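Local coordinates for protein hypothetical bacterial 6-phosphogluconolactonase (Bacteroides fragilis, PDB 3SCY) that probably acts as a 6-phosphogluconolactonase, hydrolysing a sugar lactone on a seven-bladed beta-propeller scaffold, at residues K149-M154 against I228-G233. Residues are numbered along the deposited sequence; the frame is centred on the assembly and turned at random. Where two conformers were deposited one is given.
Sequences KERQTM and INEIGG
The connection between two propeller blades, from strand 138-141 to strand 157-162, meets the turn between strands 224-229 and 234-241 of the following blade where Arg151 and Ile231 touch. The guanidinium of Arg151 presents its end to a single carboxylate oxygen, NH1 lying 2.8 Å from Glu230 OE2 and NH2 equally near. OE2 sits in the guanidinium plane, but both nitrogens approach from one face of the carboxylate, whose plane is turned 57° from the guanidinium. Being forked, the two hydrogen bonds of this salt bridge are bent, at 145° and 142°. With CG anti to its backbone N and the chain extended, Glu230 carries its carboxylate out to the guanidinium of Arg151. Its other oxygen, OE1, forms salt bridges with Arg214 and Arg278, so three arginines share one buried carboxylate; Tyr117 OH also bonds Arg151 NH2. Beside the ion pair, Ile231 CD1 packs against Arg151 CB and, at 3.8 Å, Gln152 CG. The Gln152 amide is anchored through OE1 to Asp148 N and through NE2 to Leu174 O. Such bridging from an inter-blade connection to a turn of the next four-stranded antiparallel blade belongs to the seven-bladed beta-propeller of the lactonase family.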
loop_
_atom_site.group_PDB
_atom_site.type_symbol
_atom_site.label_atom_id
_atom_site.label_comp_id
_atom_site.label_asym_id
_atom_site.label_seq_id
_atom_site.Cartn_x
_atom_site.Cartn_y
_atom_site.Cartn_z
ATOM N N LYS A 149 3.104 -12.263 -21.520
ATOM C CA LYS A 149 4.441 -12.415 -22.092
ATOM C C LYS A 149 5.478 -11.392 -21.615
ATOM O O LYS A 149 6.648 -11.749 -21.541
ATOM C CB LYS A 149 4.390 -12.400 -23.627
ATOM C CG LYS A 149 4.501 -13.796 -24.236
ATOM C CD LYS A 149 4.600 -13.772 -25.760
ATOM C CE LYS A 149 6.027 -13.750 -26.254
ATOM N NZ LYS A 149 6.100 -13.616 -27.732
ATOM N N GLU A 150 5.074 -10.150 -21.318
ATOM C CA GLU A 150 6.006 -9.110 -20.874
ATOM C C GLU A 150 5.957 -8.863 -19.366
ATOM O O GLU A 150 6.958 -8.433 -18.783
ATOM C CB GLU A 150 5.720 -7.792 -21.606
ATOM C CG GLU A 150 6.534 -7.607 -22.879
ATOM C CD GLU A 150 6.204 -8.527 -24.041
ATOM O OE1 GLU A 150 7.142 -9.157 -24.580
ATOM O OE2 GLU A 150 5.014 -8.607 -24.423
ATOM N N ARG A 151 4.801 -9.101 -18.736
ATOM C CA ARG A 151 4.680 -8.795 -17.320
ATOM C C ARG A 151 4.789 -9.973 -16.351
ATOM O O ARG A 151 4.999 -9.722 -15.162
ATOM C CB ARG A 151 3.341 -8.075 -17.080
ATOM C CG ARG A 151 3.195 -6.727 -17.805
ATOM C CD ARG A 151 4.153 -5.639 -17.319
ATOM N NE ARG A 151 4.185 -5.481 -15.854
ATOM C CZ ARG A 151 3.361 -4.707 -15.153
ATOM N NH1 ARG A 151 2.404 -4.016 -15.763
ATOM N NH2 ARG A 151 3.487 -4.616 -13.834
ATOM N N GLN A 152 4.655 -11.228 -16.817
ATOM C CA GLN A 152 4.652 -12.381 -15.903
ATOM C C GLN A 152 5.691 -13.445 -16.288
ATOM O O GLN A 152 5.399 -14.637 -16.245
ATOM C CB GLN A 152 3.236 -12.993 -15.850
ATOM C CG GLN A 152 2.145 -12.002 -15.420
ATOM C CD GLN A 152 0.773 -12.626 -15.349
ATOM O OE1 GLN A 152 0.213 -13.079 -16.357
ATOM N NE2 GLN A 152 0.194 -12.658 -14.159
ATOM N N THR A 153 6.920 -13.010 -16.600
ATOM C CA THR A 153 8.019 -13.907 -16.997
ATOM C C THR A 153 8.677 -14.529 -15.762
ATOM O O THR A 153 9.470 -15.461 -15.886
ATOM C CB THR A 153 9.061 -13.127 -17.824
ATOM O OG1 THR A 153 9.662 -12.136 -16.992
ATOM C CG2 THR A 153 8.455 -12.458 -19.045
HETATM N N MSE A 154 8.343 -14.000 -14.568
HETATM C CA MSE A 154 8.928 -14.396 -13.285
HETATM C C MSE A 154 8.055 -13.907 -12.146
HETATM O O MSE A 154 7.207 -13.042 -12.381
HETATM C CB MSE A 154 10.343 -13.776 -13.136
HETATM C CG MSE A 154 10.363 -12.270 -13.386
HETATM SE SE MSE A 154 12.041 -11.353 -13.064
HETATM C CE MSE A 154 13.316 -12.637 -13.834
ATOM N N ILE A 228 -6.827 -6.031 -5.720
ATOM C CA ILE A 228 -6.843 -5.311 -6.984
ATOM C C ILE A 228 -5.793 -5.968 -7.873
ATOM O O ILE A 228 -4.634 -6.119 -7.453
ATOM C CB ILE A 228 -6.681 -3.763 -6.880
ATOM C CG1 ILE A 228 -6.892 -3.122 -8.270
ATOM C CG2 ILE A 228 -5.321 -3.343 -6.250
ATOM C CD1 ILE A 228 -7.074 -1.648 -8.296
ATOM N N ASN A 229 -6.205 -6.347 -9.098
ATOM C CA ASN A 229 -5.347 -7.001 -10.075
ATOM C C ASN A 229 -4.912 -5.995 -11.104
ATOM O O ASN A 229 -5.764 -5.421 -11.798
ATOM C CB ASN A 229 -6.092 -8.166 -10.703
ATOM C CG ASN A 229 -6.317 -9.272 -9.712
ATOM O OD1 ASN A 229 -5.376 -9.835 -9.169
ATOM N ND2 ASN A 229 -7.569 -9.588 -9.444
ATOM N N GLU A 230 -3.591 -5.768 -11.204
ATOM C CA GLU A 230 -3.053 -4.759 -12.112
ATOM C C GLU A 230 -3.360 -5.061 -13.577
ATOM O O GLU A 230 -3.811 -4.174 -14.297
ATOM C CB GLU A 230 -1.538 -4.609 -11.937
ATOM C CG GLU A 230 -0.911 -3.612 -12.904
ATOM C CD GLU A 230 0.502 -3.196 -12.560
ATOM O OE1 GLU A 230 0.806 -3.047 -11.355
ATOM O OE2 GLU A 230 1.281 -2.919 -13.499
ATOM N N ILE A 231 -3.069 -6.286 -14.030
ATOM C CA ILE A 231 -3.190 -6.615 -15.445
ATOM C C ILE A 231 -4.633 -6.886 -15.847
ATOM O O ILE A 231 -5.089 -6.383 -16.876
ATOM C CB ILE A 231 -2.287 -7.815 -15.783
ATOM C CG1 ILE A 231 -0.831 -7.574 -15.325
ATOM C CG2 ILE A 231 -2.338 -8.114 -17.307
ATOM C CD1 ILE A 231 0.070 -8.874 -15.367
ATOM N N GLY A 232 -5.322 -7.687 -15.057
ATOM C CA GLY A 232 -6.711 -8.037 -15.331
ATOM C C GLY A 232 -7.678 -6.888 -15.130
ATOM O O GLY A 232 -8.755 -6.877 -15.737
ATOM N N GLY A 233 -7.284 -5.923 -14.289
ATOM C CA GLY A 233 -8.098 -4.747 -13.987
ATOM C C GLY A 233 -9.330 -5.100 -13.178
ATOM O O GLY A 233 -10.344 -4.401 -13.219
#